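Long-range contacts in alanine racemase (Enterococcus faecalis, PDB 3E6E), which belongs to the alanine racemase family, two-domain proteins with an N-terminal TIM-barrel domain, and is modelled here with a bound cycloserylamide ligand, DCS: residues P126-L131 and L162-F167; A114-L119 and Q156-F161; L74-V79 and I98-S103. The protein carries 1 engineered substitution. All coordinates share one frame; numbering follows the deposited sequence.

Interaction 1: P126-L131 and L162-F167; sequences PLRVHL and LWEGIF
Parallel backbone pairing joins the two segments, with His130 bridged to Gly165 and Leu131 to Ile166, and the short strands 129-131 and 165-167 cross at -35°. Leu131 N donates to Gly165 O at 2.9 Å, in the carbonyl plane, whereas Val129 O takes two weak bonds, from Glu164 N at 2.7 Å and from Gly165 N.

The polar side chains centre on the buried carboxylate of Glu164, which divides its oxygens. OE2 forms a salt bridge with Arg128 NE at 2.6 Å, although the angle at hydrogen is poor. OE1 accepts from His130 NE2 at 3.2 Å, close to the imidazole plane but from above the carboxylate plane, and also from Ser103. His130 ND1 bonds to His203, so both ring nitrogens are held, while Gly165 N lies over the ring centre.

Apolar contacts are made by Leu131, whose CD1 meets Trp163 CD1 at 4.0 Å and whose CB meets Ile166 CG2 on the sheet face these two residues share.

The pair forms the two strands of a beta-alpha-beta unit of the TIM barrel. Helix 145-158 packs on Leu131 and Trp163, and strands 103-106 and 201-203 flank the pair.

Interaction 2: A114-L119 and Q156-F161; sequences AALQQL and QSHKEF
Leu116 and Leu119 make most of the first shell, meeting Phe161, Glu160 and His158. Leu119 CD1 lies 3.6 Å from Phe161 CE1, the two side chains crossing at about a right angle, while Leu116 CB approaches Phe161 CZ at 3.9 Å. Ala115 CB is at the edge of the same ring, near its plane. Leu116 sends its CG, anti to the backbone N (chi1 -179°), over one face of the His158 imidazole, 4.2 Å from the centroid and 17° off the normal, a CH-pi contact displaced toward the rim. Its CD2 branch reaches on to Glu160 OE2 at 3.2 Å.

Glu160 takes part with both its hydrocarbon part and its carboxylate: its CB and the CB of Leu119 are 3.6 Å apart as the two side chains run antiparallel alongside each other. No hydrogen bond joins the segments; the contact is mainly apolar, and Glu160 OE1 lies 3.1 Å from Leu119 O, two acceptors that do not bond.

Further out, Lys159 leaves the helix with positive phi, directly before Glu160 and Phe161, and its NZ donates to His158 O at 2.7 Å from above the carbonyl plane. Phe154 meets the His158 ring and, with Val155, also touches Phe161.

The contact joins the C-terminal ends of helices 109-117 and 145-158 on the outside of the barrel, with helix 94-99 beside Leu119 through Val94.

Interaction 3: L74-V79 and I98-S103; sequences LREAGV and IQYDLS
Both segments hold helix ends closed by Schellman motifs, with Gly78 (phi 105°) and Asp101 (phi 37°) as the positive-phi residues, and the chains come nearest at Arg75 and Tyr100. Arg75 carries the contact. Its CG is anti to the carbonyl carbon, and a bend at chi2 (-37°) turns the chain along Tyr100, the two side chains running past each other in opposite directions. Arg75 CB sits at the edge of the phenol ring, 3.4 Å from Tyr100 CD2.

Beyond this hydrocarbon part, the guanidinium meets the backbone after helix 94-99. Arg75 NE donates to Tyr100 O at 2.9 Å, nearly in the guanidinium plane and in the carbonyl plane. NH2 of Arg75 bonds to Asp101 O at 3.0 Å from above that carbonyl plane, with a weak second bond to Tyr100 O. Leu102 meets Arg75 tip to tip, its CD2 lying 3.9 Å from Arg75 NE. Back toward its own segment, Arg75 NH1 donates to Val79 O at 3.0 Å and also to Asp81 O.

Asp101 is taken up mainly by another partner, Arg128; its OD2 is 4.2 Å from Arg75 NH2, beyond a salt bridge. A cationic side chain from helix 68-76 thus fastens the Schellman turn that follows helix 94-99 through carbonyl oxygens. Its positive charge probably suits the negative end of that helix dipole, and bonds from all three guanidinium nitrogens fix its orientation.

Interactions 1 and 2 are buried, whereas interaction 3 lies at the surface; all three belong to the N-terminal barrel domain. Interaction 1 joins neighbouring strands, while interactions 2 and 3 each join the C-terminal ends of two helices outside them. Their segments touch in turn: Leu127 N lies 2.7 Å from Glu160 O, a probable hydrogen bond between interactions 1 and 2, and Arg128 NH1 makes a 2.8 Å salt bridge to Asp101 OD1 between interactions 1 and 3. The chemistry differs with place: backbone pairing with a polar cluster around a buried glutamate in interaction 1, mainly apolar packing, without a hydrogen bond between the segments, in interaction 2, and arginine-to-carbonyl bonding in interaction 3.

Interaction 1: P126-L131 and L162-F167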
# COMPACT_ATOMS: atom_id res chain seq x y z
N PRO A 126 -9.75 -17.14 -32.02
CA PRO A 126 -8.61 -16.30 -32.42
C PRO A 126 -8.06 -15.49 -31.26
O PRO A 126 -8.80 -15.15 -30.34
CB PRO A 126 -9.21 -15.38 -33.48
CG PRO A 126 -10.36 -16.16 -34.02
CD PRO A 126 -10.95 -16.77 -32.78
N LEU A 127 -6.77 -15.19 -31.32
CA LEU A 127 -6.14 -14.41 -30.28
C LEU A 127 -6.39 -12.94 -30.57
O LEU A 127 -5.77 -12.36 -31.47
CB LEU A 127 -4.63 -14.67 -30.24
CG LEU A 127 -3.84 -13.88 -29.18
CD1 LEU A 127 -4.19 -14.39 -27.80
CD2 LEU A 127 -2.34 -14.02 -29.42
N ARG A 128 -7.30 -12.33 -29.81
CA ARG A 128 -7.65 -10.92 -29.96
C ARG A 128 -6.45 -10.08 -29.50
O ARG A 128 -6.25 -9.92 -28.30
CB ARG A 128 -8.88 -10.59 -29.11
CG ARG A 128 -9.89 -11.75 -29.00
CD ARG A 128 -11.09 -11.40 -28.11
NE ARG A 128 -12.24 -10.87 -28.84
CZ ARG A 128 -13.10 -11.61 -29.52
NH1 ARG A 128 -12.95 -12.93 -29.57
NH2 ARG A 128 -14.13 -11.05 -30.16
N VAL A 129 -5.67 -9.57 -30.45
CA VAL A 129 -4.48 -8.78 -30.12
C VAL A 129 -4.59 -7.30 -30.45
O VAL A 129 -5.28 -6.91 -31.37
CB VAL A 129 -3.20 -9.30 -30.83
CG1 VAL A 129 -3.15 -10.82 -30.80
CG2 VAL A 129 -3.14 -8.77 -32.25
N HIS A 130 -3.88 -6.48 -29.68
CA HIS A 130 -3.83 -5.04 -29.89
C HIS A 130 -2.34 -4.73 -30.03
O HIS A 130 -1.54 -5.11 -29.16
CB HIS A 130 -4.42 -4.29 -28.69
CG HIS A 130 -5.92 -4.30 -28.64
ND1 HIS A 130 -6.67 -3.16 -28.83
CD2 HIS A 130 -6.80 -5.30 -28.41
CE1 HIS A 130 -7.95 -3.46 -28.72
NE2 HIS A 130 -8.06 -4.75 -28.46
N LEU A 131 -1.97 -4.07 -31.12
CA LEU A 131 -0.57 -3.74 -31.36
C LEU A 131 -0.20 -2.37 -30.82
O LEU A 131 -0.60 -1.36 -31.38
CB LEU A 131 -0.27 -3.82 -32.86
CG LEU A 131 0.10 -5.18 -33.47
CD1 LEU A 131 -0.77 -6.26 -32.90
CD2 LEU A 131 -0.05 -5.12 -34.99
N LEU A 162 -6.32 -12.21 -34.52
CA LEU A 162 -7.47 -11.45 -34.98
C LEU A 162 -7.10 -9.98 -35.21
O LEU A 162 -7.54 -9.37 -36.18
CB LEU A 162 -8.62 -11.54 -33.97
CG LEU A 162 -9.79 -10.59 -34.19
CD1 LEU A 162 -10.31 -10.69 -35.62
CD2 LEU A 162 -10.91 -10.88 -33.19
N TRP A 163 -6.29 -9.44 -34.32
CA TRP A 163 -5.95 -8.02 -34.35
C TRP A 163 -7.08 -7.02 -34.13
O TRP A 163 -7.56 -6.38 -35.07
CB TRP A 163 -5.28 -7.65 -35.68
CG TRP A 163 -4.80 -6.24 -35.74
CD1 TRP A 163 -4.22 -5.52 -34.72
CD2 TRP A 163 -4.84 -5.36 -36.87
NE1 TRP A 163 -3.91 -4.26 -35.16
CE2 TRP A 163 -4.28 -4.13 -36.47
CE3 TRP A 163 -5.30 -5.49 -38.18
CZ2 TRP A 163 -4.16 -3.05 -37.33
CZ3 TRP A 163 -5.19 -4.41 -39.04
CH2 TRP A 163 -4.62 -3.20 -38.61
N GLU A 164 -7.50 -6.87 -32.88
CA GLU A 164 -8.66 -6.09 -32.54
C GLU A 164 -8.37 -4.62 -32.67
O GLU A 164 -9.29 -3.82 -32.86
CB GLU A 164 -9.09 -6.41 -31.12
CG GLU A 164 -10.52 -6.83 -31.00
CD GLU A 164 -10.82 -7.36 -29.63
OE1 GLU A 164 -10.73 -6.58 -28.66
OE2 GLU A 164 -11.14 -8.57 -29.54
N GLY A 165 -7.10 -4.24 -32.56
CA GLY A 165 -6.79 -2.82 -32.70
C GLY A 165 -5.36 -2.37 -32.54
O GLY A 165 -4.46 -3.17 -32.29
N ILE A 166 -5.15 -1.08 -32.74
CA ILE A 166 -3.85 -0.45 -32.57
C ILE A 166 -4.10 0.71 -31.62
O ILE A 166 -5.21 1.24 -31.53
CB ILE A 166 -3.26 0.16 -33.88
CG1 ILE A 166 -4.21 -0.06 -35.05
CG2 ILE A 166 -1.89 -0.40 -34.17
CD1 ILE A 166 -5.22 1.04 -35.18
N PHE A 167 -3.05 1.10 -30.92
CA PHE A 167 -3.16 2.20 -29.98
C PHE A 167 -1.79 2.59 -29.47
O PHE A 167 -0.80 1.86 -29.63
CB PHE A 167 -4.01 1.79 -28.78
CG PHE A 167 -3.35 0.79 -27.90
CD1 PHE A 167 -2.85 1.16 -26.65
CD2 PHE A 167 -3.19 -0.52 -28.32
CE1 PHE A 167 -2.20 0.22 -25.84
CE2 PHE A 167 -2.55 -1.46 -27.53
CZ PHE A 167 -2.05 -1.09 -26.28

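Interaction 2: A114-L119 and Q156-F161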
# COMPACT_ATOMS: atom_id res chain seq x y z
N ALA A 114 6.02 -16.19 -31.77
CA ALA A 114 6.20 -17.19 -30.72
C ALA A 114 4.83 -17.68 -30.25
O ALA A 114 4.63 -18.88 -30.06
CB ALA A 114 6.98 -16.60 -29.56
N ALA A 115 3.89 -16.76 -30.06
CA ALA A 115 2.56 -17.13 -29.61
C ALA A 115 1.90 -18.01 -30.66
O ALA A 115 1.12 -18.92 -30.35
CB ALA A 115 1.72 -15.87 -29.37
N LEU A 116 2.23 -17.74 -31.92
CA LEU A 116 1.69 -18.49 -33.05
C LEU A 116 1.97 -19.98 -32.87
O LEU A 116 1.12 -20.82 -33.15
CB LEU A 116 2.33 -17.97 -34.35
CG LEU A 116 1.95 -18.55 -35.71
CD1 LEU A 116 2.61 -19.91 -35.89
CD2 LEU A 116 0.44 -18.66 -35.82
N GLN A 117 3.16 -20.30 -32.38
CA GLN A 117 3.55 -21.68 -32.14
C GLN A 117 2.45 -22.40 -31.38
O GLN A 117 1.87 -23.36 -31.87
CB GLN A 117 4.83 -21.73 -31.31
CG GLN A 117 6.05 -21.16 -31.98
CD GLN A 117 6.87 -22.22 -32.68
OE1 GLN A 117 6.37 -22.94 -33.54
NE2 GLN A 117 8.15 -22.32 -32.31
N GLN A 118 2.15 -21.91 -30.18
CA GLN A 118 1.14 -22.54 -29.33
C GLN A 118 -0.31 -22.30 -29.72
O GLN A 118 -1.22 -22.67 -28.97
CB GLN A 118 1.35 -22.14 -27.86
CG GLN A 118 1.57 -20.65 -27.61
CD GLN A 118 1.98 -20.35 -26.17
OE1 GLN A 118 1.20 -20.56 -25.23
NE2 GLN A 118 3.21 -19.86 -26.00
N LEU A 119 -0.54 -21.71 -30.88
CA LEU A 119 -1.89 -21.45 -31.36
C LEU A 119 -2.29 -22.48 -32.41
O LEU A 119 -1.53 -22.76 -33.34
CB LEU A 119 -2.00 -20.05 -31.94
CG LEU A 119 -1.83 -18.90 -30.95
CD1 LEU A 119 -1.92 -17.59 -31.70
CD2 LEU A 119 -2.91 -18.99 -29.87
N GLN A 156 -2.48 -10.24 -39.59
CA GLN A 156 -3.59 -10.42 -40.53
C GLN A 156 -3.38 -11.72 -41.30
O GLN A 156 -4.30 -12.26 -41.91
CB GLN A 156 -3.65 -9.29 -41.54
CG GLN A 156 -3.98 -7.94 -40.98
CD GLN A 156 -4.06 -6.90 -42.08
OE1 GLN A 156 -3.09 -6.69 -42.82
NE2 GLN A 156 -5.21 -6.24 -42.20
N SER A 157 -2.15 -12.20 -41.28
CA SER A 157 -1.79 -13.41 -41.99
C SER A 157 -2.26 -14.71 -41.38
O SER A 157 -2.99 -15.45 -42.02
CB SER A 157 -0.27 -13.49 -42.20
OG SER A 157 0.20 -12.48 -43.07
N HIS A 158 -1.84 -14.99 -40.15
CA HIS A 158 -1.72 -16.36 -39.67
C HIS A 158 -3.07 -16.88 -39.18
O HIS A 158 -3.35 -18.08 -39.27
CB HIS A 158 -0.68 -16.45 -38.55
CG HIS A 158 0.73 -16.53 -39.04
ND1 HIS A 158 1.26 -17.67 -39.60
CD2 HIS A 158 1.72 -15.60 -39.06
CE1 HIS A 158 2.52 -17.45 -39.94
NE2 HIS A 158 2.82 -16.20 -39.63
N LYS A 159 -3.89 -15.98 -38.65
CA LYS A 159 -5.34 -16.18 -38.65
C LYS A 159 -5.79 -17.09 -37.51
O LYS A 159 -6.98 -17.37 -37.37
CB LYS A 159 -5.78 -16.92 -39.91
CG LYS A 159 -6.62 -18.16 -39.64
CD LYS A 159 -5.75 -19.41 -39.57
CE LYS A 159 -5.28 -19.83 -40.96
NZ LYS A 159 -4.52 -18.74 -41.63
N GLU A 160 -4.83 -17.53 -36.70
CA GLU A 160 -4.99 -17.81 -35.28
C GLU A 160 -5.10 -16.52 -34.48
O GLU A 160 -5.54 -16.53 -33.33
CB GLU A 160 -3.82 -18.65 -34.77
CG GLU A 160 -3.81 -20.08 -35.27
CD GLU A 160 -2.67 -20.36 -36.23
OE1 GLU A 160 -2.07 -21.45 -36.14
OE2 GLU A 160 -2.37 -19.48 -37.07
N PHE A 161 -4.70 -15.41 -35.09
CA PHE A 161 -4.80 -14.11 -34.45
C PHE A 161 -6.08 -13.45 -34.95
O PHE A 161 -6.84 -14.04 -35.72
CB PHE A 161 -3.61 -13.23 -34.85
CG PHE A 161 -2.27 -13.79 -34.46
CD1 PHE A 161 -1.89 -13.87 -33.13
CD2 PHE A 161 -1.37 -14.22 -35.44
CE1 PHE A 161 -0.65 -14.37 -32.77
CE2 PHE A 161 -0.13 -14.72 -35.08
CZ PHE A 161 0.24 -14.79 -33.75

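Interaction 3: L74-V79 and I98-S103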
# COMPACT_ATOMS: atom_id res chain seq x y z
N LEU A 74 -12.18 -10.28 -13.63
CA LEU A 74 -13.32 -9.73 -14.36
C LEU A 74 -14.19 -10.81 -15.00
O LEU A 74 -15.42 -10.70 -15.03
CB LEU A 74 -12.85 -8.76 -15.44
CG LEU A 74 -12.25 -7.46 -14.90
CD1 LEU A 74 -11.89 -6.53 -16.05
CD2 LEU A 74 -13.26 -6.80 -13.97
N ARG A 75 -13.55 -11.85 -15.52
CA ARG A 75 -14.31 -12.91 -16.14
C ARG A 75 -15.10 -13.68 -15.09
O ARG A 75 -16.31 -13.85 -15.22
CB ARG A 75 -13.39 -13.86 -16.91
CG ARG A 75 -12.92 -13.34 -18.27
CD ARG A 75 -14.00 -12.55 -19.00
NE ARG A 75 -13.76 -12.49 -20.44
CZ ARG A 75 -14.27 -11.58 -21.26
NH1 ARG A 75 -15.06 -10.62 -20.80
NH2 ARG A 75 -14.00 -11.65 -22.56
N GLU A 76 -14.40 -14.13 -14.05
CA GLU A 76 -15.05 -14.87 -12.97
C GLU A 76 -16.19 -14.08 -12.35
O GLU A 76 -17.11 -14.66 -11.78
CB GLU A 76 -14.02 -15.25 -11.90
CG GLU A 76 -13.20 -16.48 -12.24
CD GLU A 76 -12.03 -16.69 -11.30
OE1 GLU A 76 -11.22 -17.62 -11.55
OE2 GLU A 76 -11.90 -15.93 -10.31
N ALA A 77 -16.13 -12.76 -12.48
CA ALA A 77 -17.15 -11.90 -11.91
C ALA A 77 -18.41 -11.82 -12.75
O ALA A 77 -19.43 -11.33 -12.28
CB ALA A 77 -16.58 -10.50 -11.69
N GLY A 78 -18.32 -12.27 -14.00
CA GLY A 78 -19.48 -12.23 -14.87
C GLY A 78 -19.43 -11.15 -15.93
O GLY A 78 -20.43 -10.86 -16.57
N VAL A 79 -18.28 -10.51 -16.10
CA VAL A 79 -18.16 -9.49 -17.14
C VAL A 79 -17.96 -10.24 -18.45
O VAL A 79 -17.06 -11.07 -18.57
CB VAL A 79 -16.94 -8.58 -16.90
CG1 VAL A 79 -16.78 -7.62 -18.08
CG2 VAL A 79 -17.13 -7.80 -15.61
N ILE A 98 -6.85 -17.44 -24.40
CA ILE A 98 -7.87 -18.09 -25.22
C ILE A 98 -9.02 -18.54 -24.31
O ILE A 98 -10.20 -18.38 -24.64
CB ILE A 98 -7.27 -19.34 -25.96
CG1 ILE A 98 -6.15 -18.90 -26.92
CG2 ILE A 98 -8.36 -20.11 -26.70
CD1 ILE A 98 -6.58 -17.93 -28.01
N GLN A 99 -8.66 -19.09 -23.15
CA GLN A 99 -9.65 -19.58 -22.20
C GLN A 99 -10.65 -18.49 -21.80
O GLN A 99 -11.87 -18.71 -21.85
CB GLN A 99 -8.96 -20.14 -20.97
CG GLN A 99 -9.80 -21.15 -20.20
CD GLN A 99 -9.15 -21.60 -18.88
OE1 GLN A 99 -8.00 -22.03 -18.85
NE2 GLN A 99 -9.92 -21.50 -17.79
N TYR A 100 -10.15 -17.32 -21.42
CA TYR A 100 -11.02 -16.22 -21.00
C TYR A 100 -11.29 -15.19 -22.10
O TYR A 100 -11.73 -14.08 -21.80
CB TYR A 100 -10.41 -15.50 -19.79
CG TYR A 100 -10.24 -16.38 -18.57
CD1 TYR A 100 -9.15 -17.24 -18.44
CD2 TYR A 100 -11.20 -16.39 -17.55
CE1 TYR A 100 -9.03 -18.09 -17.34
CE2 TYR A 100 -11.09 -17.23 -16.45
CZ TYR A 100 -10.00 -18.08 -16.35
OH TYR A 100 -9.92 -18.96 -15.28
N ASP A 101 -11.04 -15.56 -23.35
CA ASP A 101 -11.21 -14.68 -24.51
C ASP A 101 -10.82 -13.27 -24.17
O ASP A 101 -11.62 -12.34 -24.25
CB ASP A 101 -12.66 -14.69 -25.02
CG ASP A 101 -12.79 -14.01 -26.38
OD1 ASP A 101 -12.23 -14.53 -27.37
OD2 ASP A 101 -13.46 -12.96 -26.47
N LEU A 102 -9.56 -13.10 -23.78
CA LEU A 102 -9.07 -11.78 -23.42
C LEU A 102 -8.25 -11.19 -24.55
O LEU A 102 -7.61 -11.90 -25.32
CB LEU A 102 -8.22 -11.90 -22.17
CG LEU A 102 -8.90 -12.66 -21.05
CD1 LEU A 102 -7.86 -13.13 -20.06
CD2 LEU A 102 -9.95 -11.78 -20.40
N SER A 103 -8.26 -9.87 -24.63
CA SER A 103 -7.46 -9.20 -25.63
C SER A 103 -6.12 -8.90 -24.97
O SER A 103 -6.06 -8.55 -23.79
CB SER A 103 -8.15 -7.91 -26.06
OG SER A 103 -9.39 -8.20 -26.68